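Local coordinates for putative uncharacterized protein tcp24 (Actinoplanes teichomyceticus, PDB 4Q38) that transfers long aliphatic acyl groups from acyl-CoA to the amino sugar of teicoplanin-type glycopeptide antibiotics, as an N-acyltransferase with a GNAT-like C-terminal domain, at residues L114-E117 with A122-F125; Q303-L308 with A317-L322; L194-A199 with P233-H238; Y128-T133 with E153-L158. One frame throughout, in Å; residues are numbered along the deposited sequence.

In the fold
From the N terminus the four contacts follow one another in series, none enclosing or crossing another. Contact 1 closes a short connection through helix 119-123, and segment 122-125 runs on into helix 125-143. That helix carries the first half of contact 4, which closes a helical excursion by packing it against the junction of helices 148-155 and 157-169. The centres of contacts 1 and 4 lie about 17 Å apart, both within the N-acyltransferase N-terminal domain. Contact 3 then ties strand 194-200 of the GNAT-like sheet to helix 221-238, and touches contact 4 where Gln195 meets Gln157. Contact 2, about 37 Å from contact 3 between centres, packs a loop onto helix 313-323.

Contact 1 of 4, residues L114-E117 with A122-F125; sequences LPYE and ARYF
Arg123 can be followed outward along its side chain as it crosses the ring of Tyr116 at about a right angle. CB begins the chain, and the first torsion (chi1 -70°) sets CG opposite the carbonyl carbon and over the aromatic face. There Arg123 CG sits 3.4 Å from the centroid of the Tyr116 ring, 15° off the normal, a CH-pi contact. Arg123 CD then passes the ring at Tyr116 CD2, 3.7 Å away. A bend at chi3 leads on to NE, which donates a hydrogen bond to a water that in turn donates to Tyr116 O. The guanidinium ends on the carbonyl of Gly172 through NH1. Another water links Tyr116 OH to Arg123 O, and the hydroxyl also bonds to His165. On the buried side, Ala122 CB packs against Leu114 CB at 3.9 Å, while Leu114 CD1 meets Phe125 CD1 at 3.7 Å. A third water accepts from Leu114 N (2.8 Å) and donates to Ala122 O. No direct hydrogen bond joins the two segments, so the short connection through helix 119-123 is closed by aliphatic and CH-pi packing, with three waters bridging its polar groups.

Contact 2 of 4, residues Q303-L308 with A317-L322; sequences QPLDEL and AVIAHL
Ile319 reaches out of its helix with CD1 set against two leucine methyls of the facing loop. Leu308 CD1 lies 3.8 Å from Ile319 CD1, and Leu305 CD1 lies 3.9 Å from the same methyl, so a single carbon receives both branches. The isoleucine places it there by holding CG1 opposite the carbonyl carbon (chi1 -63°), with CG2 taking the position anti to the backbone N. The two leucines come from different directions: the side chain of Leu308 runs nearly perpendicular to that of Ile319, whereas Leu305 meets it at a slant. No hydrogen bond spans the segments, and the contact is wholly apolar. It belongs to the GNAT-like C-terminal domain, where the loop after helix 290-298 folds back against helix 313-323. A short 3-10 turn at Leu305 and Asp306 shapes the loop. Its backbone bonds, Glu307 N to Pro304 O at 2.9 Å and Leu308 N to Leu305 O at 3.0 Å, bring both leucines round to face the helix. Leu308 also rests on Phe298, so the loop touches the helix preceding it as well as the one that follows. The side chain of Ile319 lies about 6 Å from that of Glu315, a CoA-binding residue one turn earlier in the same helix, and Gln310 packs on Ile319 from the intervening loop.

Contact 3 of 4, residues L194-A199 with P233-H238; sequences LQFSLA and PFFDRH. With SO4 (sulfate ion), chain C.
With chi1 at -70°, Phe235 holds CG opposite its carbonyl carbon and beside the backbone N, which sends the ring from helix 221-238 towards the strand, where Phe196 and Leu198 meet it. The same choice at Leu198 (chi1 -63°) carries its branched end back to the ring although its CB starts off to the side. The strand side chains touch different parts of the ring: Leu198 CD2 lies 3.6 Å from Phe235 CD1, and Phe196 CB lies 3.5 Å from Phe235 CE2. On the strand between them, Ser197, which binds N-acetyl-D-glucosamine, points CB away, its OG hydrogen-bonded to His211. The phenylalanine ring of Phe196 itself turns away, so its CB makes the touch and no ring stack forms. Phe235 CZ comes within 3.6 Å of the carbonyl oxygen Phe196 O. Within the helix, Phe234 CD2 lies over one face of the Phe235 ring, near its centre. No hydrogen bond crosses between the segments. Away from the sheet, Arg237 NH2 makes a weak hydrogen bond of 3.2 Å, with an N-H...O angle of 121°, to O2 of a sulfate probably from the crystallisation liquor. The contact joins a helix to the GNAT-like sheet: strand 194-200 pairs antiparallel with both 188-191 and 206-211, Phe235 also reaches Leu208 of the latter strand, and Phe234 packs against Leu191 and meets the ring of Tyr189 on the former.

Contact 4 of 4, residues Y128-T133 with E153-L158; sequences YVFLAT and ETLTQL
This is a buried helix-helix packing contact in the N-acyltransferase N-terminal domain, where helix 125-143 meets the junction between helices 148-155 and 157-169. One aromatic side chain, Phe130, carries it from the first helix and touches Leu155 and Leu158 from 153-158. The evidence is clearest at Leu158, whose CB stands over the face of the Phe130 ring, 4.0 Å from its centroid and 13° from the ring normal, a CH-pi contact. From there the leucine runs back along the phenylalanine, the two side chains sliding past each other in opposite directions. Its two methyls reach the root of the ring, with Leu158 CD2 3.6 Å from Phe130 CD1 and Leu158 CD1 4.0 Å from Phe130 CD2. The first torsions suit this: Phe130 and Leu158 both hold CG anti to the backbone N (chi1 176° at Leu158). Leu155 meets the far end of the ring, with its CD2 3.8 Å from Phe130 CZ, and Leu155 O approaches Phe130 CZ obliquely at 3.6 Å. Helix 177-184 adds Thr180 and Leu184 to the surroundings of Phe130. Gln157, next to Leu158, lines the pocket of the decanoylated glucosamine, yet the side chain of Leu158 is about 12 Å from that ligand, so the apolar packing itself does not touch the ligand. Both segments also bond hydroxyls to their own backbone carbonyls. Thr156 OG1 donates to Glu153 O at 2.7 Å, near the break between the helices, and Thr133 OG1, also hydrogen-bonded to His94 ND1, donates to Val129 O at 2.6 Å, tilted 32° from the carbonyl plane.

Contact 1 of 4, residues L114-E117 with A122-F125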
loop_
_atom_site.group_PDB
_atom_site.type_symbol
_atom_site.label_atom_id
_atom_site.label_comp_id
_atom_site.label_asym_id
_atom_site.label_seq_id
_atom_site.Cartn_x
_atom_site.Cartn_y
_atom_site.Cartn_z
ATOM N N LEU A 114 11.469 -6.681 -9.233
ATOM C CA LEU A 114 12.314 -7.305 -10.256
ATOM C C LEU A 114 13.115 -6.248 -11.011
ATOM O O LEU A 114 12.566 -5.206 -11.380
ATOM C CB LEU A 114 11.473 -8.145 -11.230
ATOM C CG LEU A 114 10.732 -9.377 -10.686
ATOM C CD1 LEU A 114 10.186 -10.217 -11.841
ATOM C CD2 LEU A 114 11.633 -10.215 -9.787
ATOM N N PRO A 115 14.420 -6.499 -11.236
ATOM C CA PRO A 115 15.249 -5.576 -12.016
ATOM C C PRO A 115 14.608 -5.259 -13.375
ATOM O O PRO A 115 14.102 -6.163 -14.035
ATOM C CB PRO A 115 16.553 -6.354 -12.200
ATOM C CG PRO A 115 16.630 -7.246 -11.002
ATOM C CD PRO A 115 15.211 -7.602 -10.651
ATOM N N TYR A 116 14.626 -3.996 -13.781
ATOM C CA TYR A 116 13.851 -3.555 -14.948
ATOM C C TYR A 116 14.484 -3.984 -16.281
ATOM O O TYR A 116 13.898 -3.778 -17.338
ATOM C CB TYR A 116 13.597 -2.037 -14.917
ATOM C CG TYR A 116 12.588 -1.581 -13.865
ATOM C CD1 TYR A 116 12.035 -2.491 -12.958
ATOM C CD2 TYR A 116 12.215 -0.233 -13.757
ATOM C CE1 TYR A 116 11.119 -2.087 -11.993
ATOM C CE2 TYR A 116 11.300 0.183 -12.790
ATOM C CZ TYR A 116 10.758 -0.754 -11.909
ATOM O OH TYR A 116 9.849 -0.379 -10.934
ATOM N N GLU A 117 15.665 -4.595 -16.215
ATOM C CA GLU A 117 16.278 -5.221 -17.391
ATOM C C GLU A 117 15.430 -6.374 -17.938
ATOM O O GLU A 117 15.579 -6.761 -19.107
ATOM C CB GLU A 117 17.695 -5.696 -17.079
ATOM C CG GLU A 117 18.698 -4.562 -16.932
ATOM C CD GLU A 117 18.589 -3.834 -15.595
ATOM O OE1 GLU A 117 18.941 -2.645 -15.552
ATOM O OE2 GLU A 117 18.141 -4.447 -14.598
ATOM N N ALA A 122 8.693 -7.623 -16.013
ATOM C CA ALA A 122 9.416 -7.453 -14.749
ATOM C C ALA A 122 8.910 -6.231 -13.984
ATOM O O ALA A 122 8.636 -6.316 -12.786
ATOM C CB ALA A 122 10.906 -7.340 -15.002
ATOM N N ARG A 123 8.799 -5.102 -14.681
ATOM C CA ARG A 123 8.267 -3.864 -14.087
ATOM C C ARG A 123 6.848 -4.044 -13.545
ATOM O O ARG A 123 6.509 -3.493 -12.505
ATOM C CB ARG A 123 8.287 -2.717 -15.106
ATOM C CG ARG A 123 9.689 -2.227 -15.455
ATOM C CD ARG A 123 9.640 -1.008 -16.368
ATOM N NE ARG A 123 9.372 -1.323 -17.776
ATOM C CZ ARG A 123 8.281 -0.945 -18.438
ATOM N NH1 ARG A 123 7.310 -0.251 -17.827
ATOM N NH2 ARG A 123 8.159 -1.255 -19.724
ATOM N N TYR A 124 6.024 -4.809 -14.254
ATOM C CA TYR A 124 4.641 -5.005 -13.840
ATOM C C TYR A 124 4.418 -6.297 -13.041
ATOM O O TYR A 124 3.279 -6.694 -12.811
ATOM C CB TYR A 124 3.704 -4.950 -15.053
ATOM C CG TYR A 124 3.532 -3.576 -15.676
ATOM C CD1 TYR A 124 3.045 -2.498 -14.927
ATOM C CD2 TYR A 124 3.816 -3.363 -17.027
ATOM C CE1 TYR A 124 2.862 -1.252 -15.498
ATOM C CE2 TYR A 124 3.636 -2.115 -17.616
ATOM C CZ TYR A 124 3.163 -1.060 -16.848
ATOM O OH TYR A 124 2.979 0.182 -17.422
ATOM N N PHE A 125 5.500 -6.939 -12.603
ATOM C CA PHE A 125 5.397 -8.241 -11.930
ATOM C C PHE A 125 4.317 -8.284 -10.844
ATOM O O PHE A 125 3.480 -9.173 -10.819
ATOM C CB PHE A 125 6.750 -8.676 -11.345
ATOM C CG PHE A 125 6.699 -9.996 -10.618
ATOM C CD1 PHE A 125 6.695 -11.203 -11.329
ATOM C CD2 PHE A 125 6.640 -10.041 -9.226
ATOM C CE1 PHE A 125 6.630 -12.421 -10.661
ATOM C CE2 PHE A 125 6.579 -11.256 -8.552
ATOM C CZ PHE A 125 6.581 -12.450 -9.272
HETATM O O HOH W 1 8.871 -5.908 -9.974
HETATM O O HOH W 2 12.230 -1.939 -18.477
HETATM O O HOH W 3 7.720 -2.011 -10.608
#

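Contact 2 of 4, residues Q303-L308 with A317-L322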
loop_
_atom_site.group_PDB
_atom_site.type_symbol
_atom_site.label_atom_id
_atom_site.label_comp_id
_atom_site.label_asym_id
_atom_site.label_seq_id
_atom_site.Cartn_x
_atom_site.Cartn_y
_atom_site.Cartn_z
ATOM N N GLN A 303 15.729 14.261 -6.264
ATOM C CA GLN A 303 15.911 15.548 -6.947
ATOM C C GLN A 303 16.595 16.583 -6.049
ATOM O O GLN A 303 16.512 16.486 -4.820
ATOM C CB GLN A 303 14.574 16.132 -7.419
ATOM C CG GLN A 303 13.812 15.293 -8.433
ATOM C CD GLN A 303 12.778 14.390 -7.783
ATOM O OE1 GLN A 303 12.984 13.864 -6.685
ATOM N NE2 GLN A 303 11.652 14.210 -8.462
ATOM N N PRO A 304 17.282 17.573 -6.658
ATOM C CA PRO A 304 17.715 18.742 -5.885
ATOM C C PRO A 304 16.508 19.480 -5.298
ATOM O O PRO A 304 15.541 19.753 -6.015
ATOM C CB PRO A 304 18.445 19.612 -6.923
ATOM C CG PRO A 304 18.088 19.043 -8.257
ATOM C CD PRO A 304 17.819 17.589 -8.029
ATOM N N LEU A 305 16.576 19.784 -4.002
ATOM C CA LEU A 305 15.427 20.286 -3.234
ATOM C C LEU A 305 14.748 21.534 -3.798
ATOM O O LEU A 305 13.523 21.571 -3.912
ATOM C CB LEU A 305 15.796 20.503 -1.758
ATOM C CG LEU A 305 15.949 19.311 -0.797
ATOM C CD1 LEU A 305 14.771 18.344 -0.885
ATOM C CD2 LEU A 305 17.270 18.572 -0.989
ATOM N N ASP A 306 15.531 22.551 -4.152
ATOM C CA ASP A 306 14.955 23.788 -4.697
ATOM C C ASP A 306 14.456 23.631 -6.140
ATOM O O ASP A 306 14.053 24.606 -6.777
ATOM C CB ASP A 306 15.909 24.987 -4.541
ATOM C CG ASP A 306 17.311 24.713 -5.065
ATOM O OD1 ASP A 306 17.604 23.569 -5.481
ATOM O OD2 ASP A 306 18.128 25.656 -5.053
ATOM N N GLU A 307 14.482 22.398 -6.640
ATOM C CA GLU A 307 13.875 22.070 -7.927
ATOM C C GLU A 307 12.623 21.208 -7.763
ATOM O O GLU A 307 12.129 20.619 -8.728
ATOM C CB GLU A 307 14.898 21.421 -8.863
ATOM C CG GLU A 307 15.785 22.440 -9.565
ATOM C CD GLU A 307 16.933 21.812 -10.334
ATOM O OE1 GLU A 307 18.000 22.458 -10.426
ATOM O OE2 GLU A 307 16.771 20.682 -10.846
ATOM N N LEU A 308 12.115 21.146 -6.533
ATOM C CA LEU A 308 10.814 20.545 -6.253
ATOM C C LEU A 308 9.739 21.630 -6.325
ATOM O O LEU A 308 10.037 22.805 -6.080
ATOM C CB LEU A 308 10.813 19.854 -4.881
ATOM C CG LEU A 308 11.645 18.574 -4.724
ATOM C CD1 LEU A 308 11.721 18.135 -3.268
ATOM C CD2 LEU A 308 11.108 17.446 -5.595
ATOM N N ALA A 317 6.317 24.535 2.917
ATOM C CA ALA A 317 6.630 24.179 4.298
ATOM C C ALA A 317 7.707 23.110 4.407
ATOM O O ALA A 317 8.699 23.298 5.122
ATOM C CB ALA A 317 5.370 23.734 5.028
ATOM N N VAL A 318 7.517 21.987 3.705
ATOM C CA VAL A 318 8.458 20.869 3.801
ATOM C C VAL A 318 9.878 21.325 3.464
ATOM O O VAL A 318 10.834 20.957 4.153
ATOM C CB VAL A 318 8.064 19.663 2.906
ATOM C CG1 VAL A 318 9.119 18.565 2.995
ATOM C CG2 VAL A 318 6.705 19.112 3.311
ATOM N N ILE A 319 10.003 22.122 2.406
ATOM C CA ILE A 319 11.313 22.575 1.924
ATOM C C ILE A 319 11.912 23.651 2.839
ATOM O O ILE A 319 13.089 23.573 3.202
ATOM C CB ILE A 319 11.244 23.054 0.450
ATOM C CG1 ILE A 319 10.854 21.891 -0.485
ATOM C CG2 ILE A 319 12.554 23.693 0.005
ATOM C CD1 ILE A 319 11.709 20.644 -0.359
ATOM N N ALA A 320 11.099 24.638 3.212
ATOM C CA ALA A 320 11.535 25.689 4.146
ATOM C C ALA A 320 12.127 25.084 5.421
ATOM O O ALA A 320 13.246 25.410 5.807
ATOM C CB ALA A 320 10.384 26.629 4.474
ATOM N N HIS A 321 11.380 24.180 6.053
ATOM C CA HIS A 321 11.816 23.498 7.274
ATOM C C HIS A 321 13.135 22.779 7.099
ATOM O O HIS A 321 14.037 22.898 7.943
ATOM C CB HIS A 321 10.727 22.528 7.720
ATOM C CG HIS A 321 10.833 22.078 9.158
ATOM N ND1 HIS A 321 11.134 20.811 9.499
ATOM C CD2 HIS A 321 10.616 22.764 10.351
ATOM C CE1 HIS A 321 11.126 20.695 10.844
ATOM N NE2 HIS A 321 10.809 21.891 11.363
ATOM N N LEU A 322 13.262 22.030 6.002
ATOM C CA LEU A 322 14.489 21.295 5.708
ATOM C C LEU A 322 15.672 22.219 5.393
ATOM O O LEU A 322 16.786 21.968 5.844
ATOM C CB LEU A 322 14.278 20.294 4.561
ATOM C CG LEU A 322 13.418 19.051 4.823
ATOM C CD1 LEU A 322 13.008 18.387 3.511
ATOM C CD2 LEU A 322 14.133 18.066 5.729
#

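Contact 3 of 4, residues L194-A199 with P233-H238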
loop_
_atom_site.group_PDB
_atom_site.type_symbol
_atom_site.label_atom_id
_atom_site.label_comp_id
_atom_site.label_asym_id
_atom_site.label_seq_id
_atom_site.Cartn_x
_atom_site.Cartn_y
_atom_site.Cartn_z
ATOM N N LEU A 194 -11.155 7.186 4.206
ATOM C CA LEU A 194 -10.090 6.496 4.951
ATOM C C LEU A 194 -10.127 4.989 4.762
ATOM O O LEU A 194 -11.178 4.418 4.466
ATOM C CB LEU A 194 -10.243 6.774 6.442
ATOM C CG LEU A 194 -10.374 8.220 6.900
ATOM C CD1 LEU A 194 -10.602 8.194 8.398
ATOM C CD2 LEU A 194 -9.114 8.994 6.526
ATOM N N GLN A 195 -8.970 4.359 4.966
ATOM C CA GLN A 195 -8.849 2.915 5.063
ATOM C C GLN A 195 -8.604 2.501 6.506
ATOM O O GLN A 195 -8.036 3.263 7.295
ATOM C CB GLN A 195 -7.644 2.430 4.266
ATOM C CG GLN A 195 -7.718 2.639 2.766
ATOM C CD GLN A 195 -6.330 2.662 2.170
ATOM O OE1 GLN A 195 -5.400 3.167 2.801
ATOM N NE2 GLN A 195 -6.176 2.111 0.964
ATOM N N PHE A 196 -9.023 1.282 6.830
ATOM C CA PHE A 196 -8.790 0.694 8.155
ATOM C C PHE A 196 -8.243 -0.711 8.011
ATOM O O PHE A 196 -8.774 -1.510 7.245
ATOM C CB PHE A 196 -10.092 0.654 8.976
ATOM C CG PHE A 196 -10.652 2.014 9.282
ATOM C CD1 PHE A 196 -10.229 2.721 10.398
ATOM C CD2 PHE A 196 -11.580 2.608 8.427
ATOM C CE1 PHE A 196 -10.723 3.998 10.670
ATOM C CE2 PHE A 196 -12.085 3.877 8.697
ATOM C CZ PHE A 196 -11.648 4.579 9.811
ATOM N N SER A 197 -7.184 -1.005 8.761
ATOM C CA SER A 197 -6.614 -2.351 8.790
ATOM C C SER A 197 -6.843 -3.037 10.140
ATOM O O SER A 197 -6.762 -2.400 11.191
ATOM C CB SER A 197 -5.110 -2.298 8.521
ATOM O OG SER A 197 -4.500 -1.410 9.441
ATOM N N LEU A 198 -7.117 -4.335 10.095
ATOM C CA LEU A 198 -7.101 -5.169 11.298
ATOM C C LEU A 198 -5.679 -5.149 11.833
ATOM O O LEU A 198 -4.730 -5.397 11.102
ATOM C CB LEU A 198 -7.496 -6.602 10.967
ATOM C CG LEU A 198 -8.904 -6.865 10.434
ATOM C CD1 LEU A 198 -8.958 -8.233 9.771
ATOM C CD2 LEU A 198 -9.905 -6.788 11.571
ATOM N N ALA A 199 -5.532 -4.807 13.104
ATOM C CA ALA A 199 -4.204 -4.680 13.697
ATOM C C ALA A 199 -4.215 -5.074 15.165
ATOM O O ALA A 199 -5.266 -5.152 15.790
ATOM C CB ALA A 199 -3.692 -3.253 13.538
ATOM N N PRO A 233 -18.967 -0.274 13.138
ATOM C CA PRO A 233 -20.037 -1.126 12.589
ATOM C C PRO A 233 -19.530 -2.113 11.533
ATOM O O PRO A 233 -19.972 -3.269 11.494
ATOM C CB PRO A 233 -20.992 -0.124 11.925
ATOM C CG PRO A 233 -20.727 1.168 12.602
ATOM C CD PRO A 233 -19.283 1.161 13.027
ATOM N N PHE A 234 -18.615 -1.662 10.676
ATOM C CA PHE A 234 -18.088 -2.535 9.647
ATOM C C PHE A 234 -17.350 -3.732 10.255
ATOM O O PHE A 234 -17.646 -4.879 9.934
ATOM C CB PHE A 234 -17.133 -1.786 8.716
ATOM C CG PHE A 234 -16.606 -2.638 7.591
ATOM C CD1 PHE A 234 -17.374 -2.861 6.451
ATOM C CD2 PHE A 234 -15.351 -3.226 7.678
ATOM C CE1 PHE A 234 -16.890 -3.647 5.406
ATOM C CE2 PHE A 234 -14.862 -4.021 6.648
ATOM C CZ PHE A 234 -15.630 -4.225 5.506
ATOM N N PHE A 235 -16.389 -3.455 11.127
ATOM C CA PHE A 235 -15.582 -4.543 11.688
ATOM C C PHE A 235 -16.324 -5.420 12.699
ATOM O O PHE A 235 -16.105 -6.641 12.744
ATOM C CB PHE A 235 -14.242 -4.014 12.201
ATOM C CG PHE A 235 -13.312 -3.591 11.085
ATOM C CD1 PHE A 235 -12.513 -4.528 10.433
ATOM C CD2 PHE A 235 -13.283 -2.266 10.646
ATOM C CE1 PHE A 235 -11.675 -4.153 9.387
ATOM C CE2 PHE A 235 -12.447 -1.880 9.601
ATOM C CZ PHE A 235 -11.636 -2.824 8.977
ATOM N N ASP A 236 -17.228 -4.823 13.475
ATOM C CA ASP A 236 -18.012 -5.616 14.420
ATOM C C ASP A 236 -18.977 -6.543 13.689
ATOM O O ASP A 236 -19.240 -7.654 14.156
ATOM C CB ASP A 236 -18.720 -4.742 15.456
ATOM C CG ASP A 236 -17.760 -4.100 16.439
ATOM O OD1 ASP A 236 -16.547 -4.413 16.444
ATOM O OD2 ASP A 236 -18.217 -3.269 17.229
ATOM N N ARG A 237 -19.462 -6.119 12.520
ATOM C CA ARG A 237 -20.262 -7.017 11.683
ATOM C C ARG A 237 -19.483 -8.133 10.987
ATOM O O ARG A 237 -19.911 -9.289 11.013
ATOM C CB ARG A 237 -21.093 -6.247 10.634
ATOM C CG ARG A 237 -22.319 -5.563 11.219
ATOM C CD ARG A 237 -23.395 -6.552 11.655
ATOM N NE ARG A 237 -24.165 -7.051 10.517
ATOM C CZ ARG A 237 -25.346 -7.660 10.613
ATOM N NH1 ARG A 237 -25.910 -7.855 11.800
ATOM N NH2 ARG A 237 -25.969 -8.071 9.515
ATOM N N HIS A 238 -18.369 -7.798 10.337
ATOM C CA HIS A 238 -17.689 -8.786 9.489
ATOM C C HIS A 238 -16.524 -9.490 10.137
ATOM O O HIS A 238 -16.165 -10.591 9.726
ATOM C CB HIS A 238 -17.277 -8.162 8.158
ATOM C CG HIS A 238 -18.428 -7.487 7.443
ATOM N ND1 HIS A 238 -19.510 -8.164 7.021
ATOM C CD2 HIS A 238 -18.643 -6.154 7.113
ATOM C CE1 HIS A 238 -20.389 -7.299 6.451
ATOM N NE2 HIS A 238 -19.854 -6.074 6.504
HETATM S S SO4 C . -26.329 -5.048 6.406
HETATM O O1 SO4 C . -25.015 -4.609 6.952
HETATM O O2 SO4 C . -26.652 -6.420 6.867
HETATM O O3 SO4 C . -27.406 -4.119 6.852
HETATM O O4 SO4 C . -26.253 -5.064 4.925
#

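Contact 4 of 4, residues Y128-T133 with E153-L158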
loop_
_atom_site.group_PDB
_atom_site.type_symbol
_atom_site.label_atom_id
_atom_site.label_comp_id
_atom_site.label_asym_id
_atom_site.label_seq_id
_atom_site.Cartn_x
_atom_site.Cartn_y
_atom_site.Cartn_z
ATOM N N TYR A 128 0.762 -8.310 -11.845
ATOM C CA TYR A 128 0.310 -9.671 -12.208
ATOM C C TYR A 128 0.006 -10.496 -10.961
ATOM O O TYR A 128 -0.977 -11.232 -10.926
ATOM C CB TYR A 128 1.329 -10.398 -13.108
ATOM C CG TYR A 128 1.597 -9.647 -14.388
ATOM C CD1 TYR A 128 0.558 -9.364 -15.280
ATOM C CD2 TYR A 128 2.868 -9.177 -14.683
ATOM C CE1 TYR A 128 0.789 -8.642 -16.438
ATOM C CE2 TYR A 128 3.114 -8.450 -15.840
ATOM C CZ TYR A 128 2.069 -8.190 -16.707
ATOM O OH TYR A 128 2.294 -7.470 -17.848
ATOM N N VAL A 129 0.856 -10.364 -9.943
ATOM C CA VAL A 129 0.569 -10.962 -8.635
ATOM C C VAL A 129 -0.802 -10.513 -8.146
ATOM O O VAL A 129 -1.617 -11.351 -7.748
ATOM C CB VAL A 129 1.624 -10.611 -7.564
ATOM C CG1 VAL A 129 1.206 -11.179 -6.206
ATOM C CG2 VAL A 129 2.984 -11.173 -7.935
ATOM N N PHE A 130 -1.055 -9.199 -8.194
ATOM C CA PHE A 130 -2.313 -8.645 -7.702
ATOM C C PHE A 130 -3.491 -9.221 -8.505
ATOM O O PHE A 130 -4.454 -9.719 -7.922
ATOM C CB PHE A 130 -2.293 -7.106 -7.788
ATOM C CG PHE A 130 -3.379 -6.416 -6.990
ATOM C CD1 PHE A 130 -4.706 -6.403 -7.429
ATOM C CD2 PHE A 130 -3.060 -5.731 -5.814
ATOM C CE1 PHE A 130 -5.695 -5.748 -6.699
ATOM C CE2 PHE A 130 -4.042 -5.079 -5.080
ATOM C CZ PHE A 130 -5.359 -5.078 -5.525
ATOM N N LEU A 131 -3.394 -9.161 -9.837
ATOM C CA LEU A 131 -4.445 -9.691 -10.726
ATOM C C LEU A 131 -4.730 -11.175 -10.468
ATOM O O LEU A 131 -5.883 -11.601 -10.450
ATOM C CB LEU A 131 -4.060 -9.493 -12.204
ATOM C CG LEU A 131 -3.938 -8.050 -12.706
ATOM C CD1 LEU A 131 -3.481 -7.983 -14.155
ATOM C CD2 LEU A 131 -5.241 -7.288 -12.514
ATOM N N ALA A 132 -3.674 -11.955 -10.280
ATOM C CA ALA A 132 -3.815 -13.388 -10.064
ATOM C C ALA A 132 -4.467 -13.689 -8.710
ATOM O O ALA A 132 -5.029 -14.772 -8.510
ATOM C CB ALA A 132 -2.462 -14.065 -10.165
ATOM N N THR A 133 -4.401 -12.721 -7.797
ATOM C CA THR A 133 -4.840 -12.923 -6.412
ATOM C C THR A 133 -6.231 -12.336 -6.165
ATOM O O THR A 133 -6.854 -12.622 -5.140
ATOM C CB THR A 133 -3.794 -12.350 -5.426
ATOM O OG1 THR A 133 -2.498 -12.854 -5.772
ATOM C CG2 THR A 133 -4.106 -12.716 -3.972
ATOM N N GLU A 153 -13.944 -1.020 -3.955
ATOM C CA GLU A 153 -13.374 0.275 -3.545
ATOM C C GLU A 153 -11.994 0.084 -2.901
ATOM O O GLU A 153 -11.060 0.841 -3.164
ATOM C CB GLU A 153 -14.317 0.988 -2.578
ATOM C CG GLU A 153 -13.967 2.436 -2.266
ATOM C CD GLU A 153 -14.909 3.039 -1.233
ATOM O OE1 GLU A 153 -16.110 2.693 -1.254
ATOM O OE2 GLU A 153 -14.454 3.850 -0.389
ATOM N N THR A 154 -11.879 -0.939 -2.061
ATOM C CA THR A 154 -10.607 -1.278 -1.417
ATOM C C THR A 154 -9.517 -1.624 -2.438
ATOM O O THR A 154 -8.401 -1.112 -2.370
ATOM C CB THR A 154 -10.820 -2.430 -0.422
ATOM O OG1 THR A 154 -11.772 -2.013 0.574
ATOM C CG2 THR A 154 -9.495 -2.842 0.245
ATOM N N LEU A 155 -9.852 -2.489 -3.392
ATOM C CA LEU A 155 -8.870 -2.980 -4.352
ATOM C C LEU A 155 -8.407 -1.940 -5.376
ATOM O O LEU A 155 -7.366 -2.131 -6.000
ATOM C CB LEU A 155 -9.395 -4.255 -5.055
ATOM C CG LEU A 155 -9.651 -5.454 -4.127
ATOM C CD1 LEU A 155 -10.245 -6.632 -4.893
ATOM C CD2 LEU A 155 -8.384 -5.885 -3.390
ATOM N N THR A 156 -9.177 -0.854 -5.548
ATOM C CA THR A 156 -8.820 0.232 -6.480
ATOM C C THR A 156 -7.536 0.967 -6.132
ATOM O O THR A 156 -7.007 1.687 -6.983
ATOM C CB THR A 156 -9.910 1.329 -6.610
ATOM O OG1 THR A 156 -10.090 1.991 -5.347
ATOM C CG2 THR A 156 -11.234 0.759 -7.116
ATOM N N GLN A 157 -7.015 0.813 -4.910
ATOM C CA GLN A 157 -5.714 1.431 -4.646
ATOM C C GLN A 157 -4.619 0.891 -5.572
ATOM O O GLN A 157 -3.584 1.532 -5.733
ATOM C CB GLN A 157 -5.255 1.392 -3.173
ATOM C CG GLN A 157 -4.161 2.452 -2.938
ATOM C CD GLN A 157 -3.748 2.667 -1.493
ATOM O OE1 GLN A 157 -3.321 3.777 -1.107
ATOM N NE2 GLN A 157 -3.840 1.633 -0.697
ATOM N N LEU A 158 -4.843 -0.269 -6.197
ATOM C CA LEU A 158 -3.876 -0.755 -7.186
ATOM C C LEU A 158 -3.620 0.308 -8.247
ATOM O O LEU A 158 -2.474 0.607 -8.576
ATOM C CB LEU A 158 -4.339 -2.063 -7.851
ATOM C CG LEU A 158 -3.407 -2.565 -8.964
ATOM C CD1 LEU A 158 -2.024 -2.943 -8.426
ATOM C CD2 LEU A 158 -4.042 -3.734 -9.715
#